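Local coordinates for enolase from the environmental genome shotgun sequencing of the Sargasso Sea (PDB 2QGY), which is of unknown function but probably, like other members of the enolase superfamily, uses a bound magnesium ion to stabilise an enolate formed from a carboxylate substrate, at residues 328-331 and 332-335; 367-370 and 371-375; 285-288 and 289-293; 158-162 and 163-167. One frame throughout, in Å; residues are numbered along the deposited sequence. Where two conformers were deposited one is given.

Contact 1: residues 328-331 and 332-335; sequences EIFP and DYIN
Phe330 and Tyr333 meet where the chain leaves a strand and curls into a helix, and two successive i→i+3 backbone bonds set the curl. Tyr333 N donates to Phe330 O at 3.0 Å, and Ile334 N donates to Pro331 O, also at 3.0 Å and somewhat straighter (161° at the hydrogen). The Phe330 methylene makes a CH-pi contact, its CB lying over one face of the Tyr333 ring, 4.2 Å from the centroid. Beyond it the two rings are nearly parallel (25°) but displaced, with little overlap. Asp332, with CG between its own backbone N and carbonyl carbon (chi1 55°), turns back so that OD1 lies at the edge of the Phe330 ring, 4.0 Å from Phe330 CB. Its other oxygen, OD2, is bonded to Ser26 OG. The phenolic OH of buried Tyr333 is gripped twice, by Trp304 NE1 and Lys34 N. Within the barrel, strand 327-329 runs parallel to strand 135-141, Pro331 packs on Ala140 of that strand, and the turn delivers the chain into helix 334-338, where Asn335 N bonds to Asp27 OD2.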
ATOM      1  N   GLU A 328      21.372   7.236  -4.782  1.00 15.72           N
ATOM      2  CA  GLU A 328      21.008   7.060  -6.177  1.00 15.17           C
ATOM      3  C   GLU A 328      20.731   8.391  -6.907  1.00 15.85           C
ATOM      4  O   GLU A 328      19.954   9.238  -6.407  1.00 16.21           O
ATOM      5  CB  GLU A 328      19.734   6.201  -6.276  1.00 14.04           C
ATOM      6  CG  GLU A 328      19.326   5.959  -7.710  1.00 15.19           C
ATOM      7  CD  GLU A 328      18.197   4.940  -7.843  1.00 16.42           C
ATOM      8  OE1 GLU A 328      17.343   4.898  -6.935  1.00 19.03           O
ATOM      9  OE2 GLU A 328      18.193   4.171  -8.829  1.00 16.86           O
ATOM     10  N   ILE A 329      21.361   8.584  -8.053  1.00 15.98           N
ATOM     11  CA  ILE A 329      21.032   9.724  -8.937  1.00 16.91           C
ATOM     12  C   ILE A 329      20.671   9.236 -10.338  1.00 16.62           C
ATOM     13  O   ILE A 329      21.164   8.211 -10.782  1.00 17.03           O
ATOM     14  CB  ILE A 329      22.166  10.787  -9.016  1.00 18.34           C
ATOM     15  CG1 ILE A 329      23.392  10.216  -9.687  1.00 20.64           C
ATOM     16  CG2 ILE A 329      22.523  11.365  -7.622  1.00 17.71           C
ATOM     17  CD1 ILE A 329      24.066  11.201 -10.615  1.00 28.10           C
ATOM     18  N   PHE A 330      19.775   9.961 -11.000  1.00 17.42           N
ATOM     19  CA  PHE A 330      19.448   9.744 -12.400  1.00 16.84           C
ATOM     20  C   PHE A 330      20.066  10.921 -13.128  1.00 17.17           C
ATOM     21  O   PHE A 330      19.539  12.025 -13.060  1.00 17.05           O
ATOM     22  CB  PHE A 330      17.930   9.719 -12.621  1.00 17.73           C
ATOM     23  CG  PHE A 330      17.310   8.419 -12.271  1.00 14.47           C
ATOM     24  CD1 PHE A 330      16.955   7.508 -13.260  1.00 18.39           C
ATOM     25  CD2 PHE A 330      17.098   8.082 -10.936  1.00 16.67           C
ATOM     26  CE1 PHE A 330      16.386   6.288 -12.911  1.00 18.03           C
ATOM     27  CE2 PHE A 330      16.529   6.851 -10.574  1.00 17.21           C
ATOM     28  CZ  PHE A 330      16.179   5.949 -11.574  1.00 18.70           C
ATOM     29  N   PRO A 331      21.242  10.707 -13.735  1.00 18.29           N
ATOM     30  CA  PRO A 331      21.923  11.842 -14.339  1.00 18.25           C
ATOM     31  C   PRO A 331      21.047  12.557 -15.370  1.00 18.12           C
ATOM     32  O   PRO A 331      21.106  13.781 -15.440  1.00 19.08           O
ATOM     33  CB  PRO A 331      23.154  11.216 -14.996  1.00 18.93           C
ATOM     34  CG  PRO A 331      23.459  10.028 -14.133  1.00 18.93           C
ATOM     35  CD  PRO A 331      22.024   9.464 -13.873  1.00 18.49           C
ATOM     36  N   ASP A 332      20.208  11.817 -16.098  1.00 18.54           N
ATOM     37  CA  ASP A 332      19.377  12.416 -17.159  1.00 17.93           C
ATOM     38  C   ASP A 332      18.250  13.297 -16.627  1.00 18.25           C
ATOM     39  O   ASP A 332      17.621  14.022 -17.386  1.00 17.95           O
ATOM     40  CB  ASP A 332      18.850  11.376 -18.145  1.00 18.93           C
ATOM     41  CG  ASP A 332      18.085  10.231 -17.463  1.00 21.28           C
ATOM     42  OD1 ASP A 332      18.636   9.600 -16.529  1.00 22.89           O
ATOM     43  OD2 ASP A 332      16.951   9.955 -17.890  1.00 22.36           O
ATOM     44  N   TYR A 333      17.977  13.206 -15.332  1.00 17.28           N
ATOM     45  CA  TYR A 333      16.995  14.066 -14.677  1.00 17.25           C
ATOM     46  C   TYR A 333      17.616  15.355 -14.124  1.00 17.38           C
ATOM     47  O   TYR A 333      16.899  16.254 -13.612  1.00 16.86           O
ATOM     48  CB  TYR A 333      16.356  13.299 -13.516  1.00 15.98           C
ATOM     49  CG  TYR A 333      15.315  12.248 -13.917  1.00 18.34           C
ATOM     50  CD1 TYR A 333      15.174  11.806 -15.244  1.00 20.05           C
ATOM     51  CD2 TYR A 333      14.465  11.696 -12.952  1.00 18.07           C
ATOM     52  CE1 TYR A 333      14.191  10.835 -15.594  1.00 17.97           C
ATOM     53  CE2 TYR A 333      13.505  10.740 -13.287  1.00 17.21           C
ATOM     54  CZ  TYR A 333      13.362  10.325 -14.590  1.00 18.48           C
ATOM     55  OH  TYR A 333      12.383   9.388 -14.898  1.00 19.56           O
ATOM     56  N   ILE A 334      18.948  15.460 -14.182  1.00 17.80           N
ATOM     57  CA  ILE A 334      19.588  16.624 -13.567  1.00 18.93           C
ATOM     58  C   ILE A 334      19.261  17.939 -14.295  1.00 19.46           C
ATOM     59  O   ILE A 334      18.797  18.885 -13.669  1.00 19.29           O
ATOM     60  CB  ILE A 334      21.107  16.459 -13.424  1.00 19.61           C
ATOM     61  CG1 ILE A 334      21.447  15.290 -12.464  1.00 19.11           C
ATOM     62  CG2 ILE A 334      21.734  17.767 -12.957  1.00 19.13           C
ATOM     63  CD1 ILE A 334      21.332  15.632 -10.961  1.00 25.57           C
ATOM     64  N   ASN A 335      19.505  18.014 -15.597  1.00 20.39           N
ATOM     65  CA  ASN A 335      19.249  19.297 -16.267  1.00 21.46           C
ATOM     66  C   ASN A 335      17.760  19.550 -16.440  1.00 20.96           C
ATOM     67  O   ASN A 335      17.320  20.707 -16.420  1.00 20.55           O
ATOM     68  CB  ASN A 335      19.967  19.390 -17.600  1.00 22.23           C
ATOM     69  CG  ASN A 335      21.474  19.407 -17.442  1.00 27.35           C
ATOM     70  OD1 ASN A 335      22.020  20.003 -16.505  1.00 29.54           O
ATOM     71  ND2 ASN A 335      22.157  18.754 -18.363  1.00 30.92           N
TER

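Contact 2: residues 367-370 and 371-375; sequences DILS and ELSIY
Ser373 and Leu369 are joined by a side-chain bond at the C-terminal end of a short helix: Ser373 OG donates to Leu369 O at 2.7 Å. With OG beside the backbone N (chi1 -64°), the hydroxyl folds back toward the helix and reaches the carbonyl oxygen from above its plane, 39° out of it. Leu369 O also receives a weak bond from Leu372 N, so the hydroxyl is the stronger partner of this carbonyl, whose one backbone bond here is weak.

The main-chain bonds record how the helix ends. Glu371 N to Asp367 O and Leu372 N to Ile368 O are ordinary i→i+4 bonds, the second 3.1 Å long. One residue later the spacing tightens to i→i+3, as Ser373 N donates to Ser370 O at 3.0 Å, and the chain then leaves in an extended course. Ser370 OG turns elsewhere and is bonded to both Trp19 NE1 and Glu366 O.

Apolar contact across the turn is modest. Ile368 and Leu372 run alongside each other in the same direction, with Ile368 CG2 4.1 Å from Leu372 CD1. Both also touch Phe340, while buried Leu369 packs on Trp19 and Thr21.

The turn passes helix 366-371 directly into strand 373-379, an outermost strand, within this chain, of the four-stranded antiparallel sheet. That strand pairs with strand 13-21, and its start is marked by a classic beta bulge in which Ile374 and Tyr375 both face Ile20.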
ATOM      1  N   ASP A 367       6.749  29.501 -11.657  1.00 25.18           N
ATOM      2  CA  ASP A 367       6.081  29.702 -12.948  1.00 26.09           C
ATOM      3  C   ASP A 367       6.589  28.704 -13.977  1.00 24.30           C
ATOM      4  O   ASP A 367       5.802  28.195 -14.775  1.00 24.67           O
ATOM      5  CB  ASP A 367       6.126  31.167 -13.412  1.00 27.04           C
ATOM      6  CG  ASP A 367       5.204  32.082 -12.574  1.00 32.64           C
ATOM      7  OD1 ASP A 367       4.313  31.574 -11.825  1.00 35.11           O
ATOM      8  OD2 ASP A 367       5.367  33.329 -12.676  1.00 38.80           O
ATOM      9  N   ILE A 368       7.876  28.361 -13.902  1.00 23.54           N
ATOM     10  CA  ILE A 368       8.443  27.326 -14.774  1.00 22.85           C
ATOM     11  C   ILE A 368       7.913  25.929 -14.410  1.00 21.90           C
ATOM     12  O   ILE A 368       7.535  25.139 -15.289  1.00 20.79           O
ATOM     13  CB  ILE A 368      10.003  27.348 -14.817  1.00 22.84           C
ATOM     14  CG1 ILE A 368      10.473  28.714 -15.340  1.00 24.44           C
ATOM     15  CG2 ILE A 368      10.525  26.187 -15.700  1.00 22.72           C
ATOM     16  CD1 ILE A 368      11.970  28.916 -15.456  1.00 25.99           C
ATOM     17  N   LEU A 369       7.884  25.639 -13.113  1.00 20.66           N
ATOM     18  CA  LEU A 369       7.308  24.387 -12.633  1.00 20.26           C
ATOM     19  C   LEU A 369       5.857  24.239 -13.083  1.00 19.95           C
ATOM     20  O   LEU A 369       5.462  23.182 -13.587  1.00 19.21           O
ATOM     21  CB  LEU A 369       7.451  24.254 -11.117  1.00 19.60           C
ATOM     22  CG  LEU A 369       6.952  22.938 -10.505  1.00 20.07           C
ATOM     23  CD1 LEU A 369       7.613  21.721 -11.180  1.00 16.54           C
ATOM     24  CD2 LEU A 369       7.251  22.962  -9.005  1.00 18.97           C
ATOM     25  N   SER A 370       5.079  25.317 -12.971  1.00 20.47           N
ATOM     26  CA  SER A 370       3.704  25.289 -13.465  1.00 21.47           C
ATOM     27  C   SER A 370       3.648  24.992 -14.964  1.00 21.30           C
ATOM     28  O   SER A 370       2.773  24.242 -15.410  1.00 20.89           O
ATOM     29  CB  SER A 370       2.978  26.626 -13.168  1.00 21.91           C
ATOM     30  OG  SER A 370       2.825  26.852 -11.768  1.00 24.97           O
ATOM     31  N   GLU A 371       4.559  25.584 -15.741  1.00 22.17           N
ATOM     32  CA  GLU A 371       4.517  25.449 -17.193  1.00 23.76           C
ATOM     33  C   GLU A 371       4.742  23.998 -17.563  1.00 22.25           C
ATOM     34  O   GLU A 371       4.193  23.508 -18.540  1.00 22.76           O
ATOM     35  CB  GLU A 371       5.611  26.295 -17.831  1.00 23.80           C
ATOM     36  CG  GLU A 371       5.522  26.435 -19.349  1.00 29.06           C
ATOM     37  CD  GLU A 371       6.562  27.434 -19.895  1.00 30.05           C
ATOM     38  OE1 GLU A 371       7.229  28.143 -19.073  1.00 37.51           O
ATOM     39  OE2 GLU A 371       6.709  27.498 -21.145  1.00 38.47           O
ATOM     40  N   LEU A 372       5.558  23.332 -16.752  1.00 21.08           N
ATOM     41  CA  LEU A 372       5.933  21.934 -16.965  1.00 21.07           C
ATOM     42  C   LEU A 372       4.901  20.958 -16.414  1.00 20.73           C
ATOM     43  O   LEU A 372       5.084  19.742 -16.543  1.00 22.00           O
ATOM     44  CB  LEU A 372       7.286  21.677 -16.288  1.00 19.86           C
ATOM     45  CG  LEU A 372       8.510  22.406 -16.843  1.00 20.39           C
ATOM     46  CD1 LEU A 372       9.711  22.217 -15.919  1.00 18.82           C
ATOM     47  CD2 LEU A 372       8.853  21.935 -18.268  1.00 20.84           C
ATOM     48  N   SER A 373       3.831  21.480 -15.808  1.00 20.83           N
ATOM     49  CA  SER A 373       2.858  20.636 -15.106  1.00 20.42           C
ATOM     50  C   SER A 373       1.590  20.373 -15.890  1.00 22.16           C
ATOM     51  O   SER A 373       1.110  21.241 -16.645  1.00 21.50           O
ATOM     52  CB  SER A 373       2.531  21.238 -13.729  1.00 20.59           C
ATOM     53  OG  SER A 373       3.719  21.229 -12.931  1.00 19.38           O
ATOM     54  N   ILE A 374       1.082  19.152 -15.718  1.00 22.21           N
ATOM     55  CA  ILE A 374      -0.151  18.664 -16.319  1.00 24.17           C
ATOM     56  C   ILE A 374      -1.328  18.898 -15.351  1.00 25.00           C
ATOM     57  O   ILE A 374      -2.484  18.998 -15.772  1.00 23.90           O
ATOM     58  CB  ILE A 374      -0.008  17.142 -16.715  1.00 23.76           C
ATOM     59  CG1 ILE A 374      -1.161  16.661 -17.613  1.00 27.59           C
ATOM     60  CG2 ILE A 374       0.122  16.230 -15.513  1.00 25.44           C
ATOM     61  CD1 ILE A 374      -1.161  17.341 -18.968  1.00 30.78           C
ATOM     62  N   TYR A 375      -1.030  19.007 -14.054  1.00 25.77           N
ATOM     63  CA  TYR A 375      -2.060  19.176 -13.030  0.50 27.04           C
ATOM     64  C   TYR A 375      -1.497  19.979 -11.877  1.00 27.44           C
ATOM     65  O   TYR A 375      -0.295  19.939 -11.594  1.00 26.00           O
ATOM     66  CB  TYR A 375      -2.597  17.820 -12.534  0.50 28.23           C
ATOM     67  CG  TYR A 375      -3.195  16.955 -13.626  0.50 29.79           C
ATOM     68  CD1 TYR A 375      -4.220  17.440 -14.452  0.50 30.51           C
ATOM     69  CD2 TYR A 375      -2.736  15.651 -13.844  0.50 31.12           C
ATOM     70  CE1 TYR A 375      -4.755  16.662 -15.475  0.50 30.76           C
ATOM     71  CE2 TYR A 375      -3.273  14.862 -14.865  0.50 31.61           C
ATOM     72  CZ  TYR A 375      -4.278  15.377 -15.671  0.50 30.52           C
ATOM     73  OH  TYR A 375      -4.813  14.603 -16.677  0.50 32.43           O
TER

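Contact 3: residues 285-288 and 289-293; sequences IIEI and SNEAS
Glu287 and Glu291 converge because their chains take different courses along one face of a helix: Glu287 has CG anti to the backbone N (chi1 -176°) and then bends at chi2 (49°), whereas Glu291 starts beside its backbone N and runs on extended. The helix is the crossover of a beta-alpha-beta unit in the barrel, between strands 271-272 and 298-299. The two carboxylates, their planes 55° apart, bring Glu287 OE2 within 2.6 Å of Glu291 OE2, close enough that one of the acids probably carries a proton. Arg261 of helix 257-265 forms a salt bridge with Glu291 OE2, which would ease the gathering of negative charge. Regular i→i+4 bonds hold the backbone beneath, such as Glu291 N to Glu287 O at 3.1 Å.

On the inner side Ser289 packs on Ile299 and Ile321, and its buried hydroxyl is satisfied within the helix itself. Ile285 O takes both Ser289 N, at 2.9 Å, and Ser289 OG, at 2.8 Å, the two donors arriving from opposite faces of the carbonyl plane. Ala292 also touches Ile299, while Ile285 and Ile286 press on Val317 of helix 309-320. At the outer flank, a water donates to Glu287 OE1 at 2.9 Å and, weakly, to Asn290 OD1, which itself lies 3.9 Å from Ile286 CG2.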
ATOM      1  N   ILE A 285      12.618   6.587   7.844  1.00 18.46           N
ATOM      2  CA  ILE A 285      13.864   6.236   7.186  1.00 18.36           C
ATOM      3  C   ILE A 285      15.024   6.250   8.187  1.00 18.64           C
ATOM      4  O   ILE A 285      15.852   5.337   8.239  1.00 18.77           O
ATOM      5  CB  ILE A 285      14.148   7.215   6.025  1.00 18.04           C
ATOM      6  CG1 ILE A 285      13.202   6.892   4.871  1.00 21.71           C
ATOM      7  CG2 ILE A 285      15.620   7.168   5.566  1.00 20.13           C
ATOM      8  CD1 ILE A 285      13.423   7.696   3.647  1.00 26.53           C
ATOM      9  N   ILE A 286      15.078   7.298   8.994  1.00 17.71           N
ATOM     10  CA  ILE A 286      16.113   7.398  10.033  1.00 18.26           C
ATOM     11  C   ILE A 286      16.011   6.293  11.091  1.00 17.98           C
ATOM     12  O   ILE A 286      17.032   5.748  11.501  1.00 18.74           O
ATOM     13  CB  ILE A 286      16.077   8.787  10.710  1.00 17.00           C
ATOM     14  CG1 ILE A 286      16.461   9.907   9.723  1.00 17.96           C
ATOM     15  CG2 ILE A 286      16.973   8.808  11.943  1.00 19.34           C
ATOM     16  CD1 ILE A 286      17.891   9.848   9.194  1.00 20.77           C
ATOM     17  N   GLU A 287      14.795   5.969  11.526  1.00 18.38           N
ATOM     18  CA  GLU A 287      14.582   4.899  12.500  1.00 19.37           C
ATOM     19  C   GLU A 287      15.068   3.557  11.955  1.00 19.15           C
ATOM     20  O   GLU A 287      15.775   2.820  12.641  1.00 19.26           O
ATOM     21  CB  GLU A 287      13.105   4.798  12.878  1.00 19.70           C
ATOM     22  CG  GLU A 287      12.802   3.756  13.975  1.00 25.20           C
ATOM     23  CD  GLU A 287      13.731   3.876  15.189  1.00 31.29           C
ATOM     24  OE1 GLU A 287      13.876   5.006  15.725  1.00 33.48           O
ATOM     25  OE2 GLU A 287      14.296   2.834  15.627  1.00 34.58           O
ATOM     26  N   ILE A 288      14.694   3.249  10.720  1.00 18.41           N
ATOM     27  CA  ILE A 288      15.150   2.003  10.115  1.00 19.18           C
ATOM     28  C   ILE A 288      16.658   2.010   9.812  1.00 18.55           C
ATOM     29  O   ILE A 288      17.307   0.971   9.914  1.00 18.74           O
ATOM     30  CB  ILE A 288      14.313   1.588   8.897  1.00 18.93           C
ATOM     31  CG1 ILE A 288      14.421   0.073   8.703  1.00 20.54           C
ATOM     32  CG2 ILE A 288      14.732   2.338   7.631  1.00 20.58           C
ATOM     33  CD1 ILE A 288      13.616  -0.723   9.824  1.00 19.93           C
ATOM     34  N   SER A 289      17.233   3.166   9.495  1.00 18.65           N
ATOM     35  CA  SER A 289      18.678   3.257   9.270  1.00 19.16           C
ATOM     36  C   SER A 289      19.424   2.871  10.547  1.00 19.52           C
ATOM     37  O   SER A 289      20.392   2.109  10.531  1.00 19.92           O
ATOM     38  CB  SER A 289      19.077   4.663   8.813  1.00 19.77           C
ATOM     39  OG  SER A 289      18.558   4.939   7.522  1.00 19.75           O
ATOM     40  N   ASN A 290      18.918   3.345  11.672  1.00 20.51           N
ATOM     41  CA  ASN A 290      19.571   3.101  12.971  1.00 21.92           C
ATOM     42  C   ASN A 290      19.487   1.618  13.352  1.00 21.90           C
ATOM     43  O   ASN A 290      20.496   0.992  13.729  1.00 21.51           O
ATOM     44  CB  ASN A 290      18.913   3.991  14.041  1.00 22.26           C
ATOM     45  CG  ASN A 290      19.212   5.484  13.848  1.00 27.50           C
ATOM     46  OD1 ASN A 290      18.612   6.340  14.536  1.00 31.39           O
ATOM     47  ND2 ASN A 290      20.134   5.815  12.933  1.00 31.15           N
ATOM     48  N   GLU A 291      18.298   1.034  13.222  1.00 22.42           N
ATOM     49  CA  GLU A 291      18.149  -0.398  13.477  1.00 22.55           C
ATOM     50  C   GLU A 291      18.996  -1.233  12.525  1.00 22.03           C
ATOM     51  O   GLU A 291      19.623  -2.211  12.951  1.00 22.13           O
ATOM     52  CB  GLU A 291      16.671  -0.816  13.425  1.00 22.90           C
ATOM     53  CG  GLU A 291      15.832  -0.073  14.463  1.00 24.28           C
ATOM     54  CD  GLU A 291      14.358  -0.395  14.397  1.00 25.45           C
ATOM     55  OE1 GLU A 291      13.990  -1.472  13.881  1.00 29.43           O
ATOM     56  OE2 GLU A 291      13.551   0.441  14.882  1.00 32.08           O
ATOM     57  N   ALA A 292      18.992  -0.885  11.233  1.00 20.96           N
ATOM     58  CA  ALA A 292      19.789  -1.605  10.238  1.00 21.15           C
ATOM     59  C   ALA A 292      21.276  -1.565  10.639  1.00 21.42           C
ATOM     60  O   ALA A 292      21.989  -2.585  10.613  1.00 20.17           O
ATOM     61  CB  ALA A 292      19.596  -0.972   8.859  1.00 20.66           C
ATOM     62  N   SER A 293      21.723  -0.381  11.023  1.00 20.68           N
ATOM     63  CA  SER A 293      23.116  -0.163  11.409  1.00 23.16           C
ATOM     64  C   SER A 293      23.557  -1.146  12.506  1.00 23.25           C
ATOM     65  O   SER A 293      24.637  -1.754  12.409  1.00 24.03           O
ATOM     66  CB  SER A 293      23.341   1.285  11.843  1.00 22.35           C
ATOM     67  OG  SER A 293      24.716   1.531  12.145  1.00 26.34           O
TER
HETATM   68  O   HOH W   1      15.440   7.353  15.115  1.00 33.44           O

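Contact 4: residues 158-162 and 163-167; sequences EKFYG and KKYGG
Phe160 meets Tyr165 where helix 150-162 gives way to a loop. Its CG lies beside the backbone N (chi1 -71°), which sets the ring against the returning tyrosine. CB is the first atom to touch, 3.8 Å from Tyr165 CE2 and at the edge of the tyrosine ring, in its plane. CG follows at 3.9 Å from the same Tyr165 CE2, and CD1 is slightly farther off. The pair is an offset edge-to-face stack, the edge of Tyr165 directed toward the face of Phe160, with the planes at 90° and the centroids 5.7 Å apart. At the far end of the ring, CZ leaves the tyrosine and packs on Pro331, which Tyr165 touches as well.

The carbonyl of Phe160 ties the turn together. Its oxygen accepts Lys163 N at 2.9 Å and also accepts a hydrogen bond from a water at 2.8 Å; that water in turn accepts a weak bond from Tyr165 N. Lys163 CB lies over one face of the Tyr165 ring, offset toward the rim, while its CG rests 3.3 Å from Lys159 O before the amine end leads away.

Lys164 is the first residue to leave helical backbone angles, with positive phi (62°), and its N donates to Tyr161 O at 3.0 Å. This bond, the left-handed residue and the apolar contact from Phe160 to Tyr165 resemble a Schellman motif, except that a water stands in for the direct bond between Tyr165 N and Phe160 O. It closes the helix of a beta-alpha-beta crossover in the barrel.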
ATOM      1  N   GLU A 158      29.238   4.680 -21.443  1.00 29.58           N
ATOM      2  CA  GLU A 158      30.488   5.434 -21.680  1.00 30.42           C
ATOM      3  C   GLU A 158      30.421   6.874 -21.159  1.00 29.68           C
ATOM      4  O   GLU A 158      31.393   7.389 -20.589  1.00 29.14           O
ATOM      5  CB  GLU A 158      30.807   5.500 -23.165  1.00 31.68           C
ATOM      6  CG  GLU A 158      31.544   4.329 -23.736  1.00 36.22           C
ATOM      7  CD  GLU A 158      31.607   4.419 -25.240  1.00 42.70           C
ATOM      8  OE1 GLU A 158      31.762   5.566 -25.750  1.00 43.03           O
ATOM      9  OE2 GLU A 158      31.479   3.354 -25.901  1.00 45.82           O
ATOM     10  N   LYS A 159      29.279   7.516 -21.394  1.00 29.19           N
ATOM     11  CA  LYS A 159      29.034   8.889 -20.974  1.00 29.47           C
ATOM     12  C   LYS A 159      29.127   8.976 -19.453  1.00 28.30           C
ATOM     13  O   LYS A 159      29.892   9.762 -18.922  1.00 27.46           O
ATOM     14  CB  LYS A 159      27.662   9.344 -21.484  1.00 28.96           C
ATOM     15  CG  LYS A 159      27.309  10.795 -21.189  1.00 32.05           C
ATOM     16  CD  LYS A 159      25.817  11.093 -21.459  1.00 32.43           C
ATOM     17  CE  LYS A 159      25.492  11.206 -22.958  1.00 37.34           C
ATOM     18  NZ  LYS A 159      24.011  11.341 -23.255  1.00 36.81           N
ATOM     19  N   PHE A 160      28.335   8.159 -18.758  1.00 27.45           N
ATOM     20  CA  PHE A 160      28.398   8.055 -17.302  1.00 26.92           C
ATOM     21  C   PHE A 160      29.831   7.768 -16.784  1.00 26.77           C
ATOM     22  O   PHE A 160      30.291   8.370 -15.818  1.00 26.22           O
ATOM     23  CB  PHE A 160      27.438   6.945 -16.821  1.00 26.77           C
ATOM     24  CG  PHE A 160      25.946   7.294 -16.935  1.00 27.11           C
ATOM     25  CD1 PHE A 160      25.497   8.404 -17.656  1.00 26.64           C
ATOM     26  CD2 PHE A 160      24.994   6.504 -16.288  1.00 27.23           C
ATOM     27  CE1 PHE A 160      24.144   8.706 -17.767  1.00 26.56           C
ATOM     28  CE2 PHE A 160      23.625   6.799 -16.387  1.00 26.62           C
ATOM     29  CZ  PHE A 160      23.197   7.912 -17.118  1.00 27.20           C
ATOM     30  N   TYR A 161      30.515   6.820 -17.405  1.00 27.42           N
ATOM     31  CA  TYR A 161      31.906   6.500 -17.030  1.00 28.87           C
ATOM     32  C   TYR A 161      32.752   7.783 -17.022  1.00 28.11           C
ATOM     33  O   TYR A 161      33.386   8.117 -16.016  1.00 28.12           O
ATOM     34  CB  TYR A 161      32.479   5.420 -17.971  1.00 29.87           C
ATOM     35  CG  TYR A 161      33.981   5.234 -17.884  1.00 31.92           C
ATOM     36  CD1 TYR A 161      34.556   4.556 -16.813  1.00 32.81           C
ATOM     37  CD2 TYR A 161      34.829   5.729 -18.887  1.00 33.62           C
ATOM     38  CE1 TYR A 161      35.931   4.382 -16.718  1.00 34.61           C
ATOM     39  CE2 TYR A 161      36.219   5.564 -18.803  1.00 35.08           C
ATOM     40  CZ  TYR A 161      36.760   4.878 -17.719  1.00 35.04           C
ATOM     41  OH  TYR A 161      38.130   4.700 -17.619  1.00 36.13           O
ATOM     42  N   GLY A 162      32.701   8.520 -18.129  1.00 28.42           N
ATOM     43  CA  GLY A 162      33.375   9.818 -18.248  1.00 28.02           C
ATOM     44  C   GLY A 162      33.128  10.773 -17.100  1.00 28.82           C
ATOM     45  O   GLY A 162      33.971  11.623 -16.796  1.00 27.87           O
ATOM     46  N   LYS A 163      31.984  10.610 -16.427  1.00 28.55           N
ATOM     47  CA  LYS A 163      31.562  11.560 -15.410  1.00 28.93           C
ATOM     48  C   LYS A 163      32.111  11.235 -14.028  1.00 28.67           C
ATOM     49  O   LYS A 163      31.989  12.031 -13.116  1.00 28.40           O
ATOM     50  CB  LYS A 163      30.029  11.659 -15.377  1.00 29.54           C
ATOM     51  CG  LYS A 163      29.383  12.116 -16.684  1.00 30.91           C
ATOM     52  CD  LYS A 163      29.745  13.555 -17.054  1.00 35.20           C
ATOM     53  CE  LYS A 163      29.410  14.549 -15.945  1.00 38.51           C
ATOM     54  NZ  LYS A 163      30.476  15.596 -15.801  1.00 41.98           N
ATOM     55  N   LYS A 164      32.722  10.066 -13.885  1.00 29.26           N
ATOM     56  CA  LYS A 164      33.403   9.691 -12.641  1.00 30.26           C
ATOM     57  C   LYS A 164      32.478   9.620 -11.416  1.00 29.28           C
ATOM     58  O   LYS A 164      32.878  10.008 -10.311  1.00 29.38           O
ATOM     59  CB  LYS A 164      34.600  10.626 -12.371  1.00 30.48           C
ATOM     60  CG  LYS A 164      35.671  10.607 -13.481  1.00 32.50           C
ATOM     61  CD  LYS A 164      36.684  11.769 -13.328  1.00 33.23           C
ATOM     62  CE  LYS A 164      37.552  11.647 -12.080  1.00 37.64           C
ATOM     63  NZ  LYS A 164      37.929  10.230 -11.826  1.00 41.95           N
ATOM     64  N   TYR A 165      31.251   9.120 -11.623  1.00 29.20           N
ATOM     65  CA  TYR A 165      30.334   8.804 -10.509  1.00 28.65           C
ATOM     66  C   TYR A 165      30.910   7.731  -9.588  1.00 28.86           C
ATOM     67  O   TYR A 165      31.880   7.065  -9.936  1.00 29.25           O
ATOM     68  CB  TYR A 165      28.994   8.306 -11.043  1.00 29.01           C
ATOM     69  CG  TYR A 165      28.313   9.242 -12.001  1.00 29.25           C
ATOM     70  CD1 TYR A 165      27.958  10.522 -11.618  1.00 28.93           C
ATOM     71  CD2 TYR A 165      28.015   8.834 -13.293  1.00 29.74           C
ATOM     72  CE1 TYR A 165      27.327  11.388 -12.505  1.00 30.48           C
ATOM     73  CE2 TYR A 165      27.372   9.680 -14.183  1.00 29.74           C
ATOM     74  CZ  TYR A 165      27.028  10.946 -13.778  1.00 29.71           C
ATOM     75  OH  TYR A 165      26.407  11.797 -14.652  1.00 31.19           O
ATOM     76  N   GLY A 166      30.295   7.547  -8.423  1.00 27.79           N
ATOM     77  CA  GLY A 166      30.767   6.543  -7.470  1.00 27.66           C
ATOM     78  C   GLY A 166      30.449   5.124  -7.881  1.00 26.71           C
ATOM     79  O   GLY A 166      30.889   4.176  -7.226  1.00 27.58           O
ATOM     80  N   GLY A 167      29.680   4.972  -8.964  1.00 25.48           N
ATOM     81  CA  GLY A 167      29.174   3.673  -9.392  1.00 23.13           C
ATOM     82  C   GLY A 167      28.175   3.830 -10.517  1.00 21.49           C
ATOM     83  O   GLY A 167      27.697   4.927 -10.767  1.00 21.81           O
TER
HETATM   84  O   HOH W   2      30.974   6.989 -13.507  1.00 31.20           O

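In the fold
Along the chain the order is contact 4, contact 3, contact 1, contact 2. The first three belong to the barrel domain: contact 4 ends helix 150-162 before strand 168-170, contact 3 lies in helix 282-294, and contact 1 follows strand 327-329. Contacts 1 and 4, with centres about 12 Å apart, touch through Pro331, whose CB is 3.3 Å from Tyr165 OH, so distant chain segments share one packed cluster beside strand 135-141. Contact 3 lies across the chain's centre from contact 1, about 26 Å between centres. Contact 2, its centre about 36 Å from that of contact 3, leads the chain into the antiparallel sheet beside strand 13-21, joining the chain's C-terminal part to its N-terminal part.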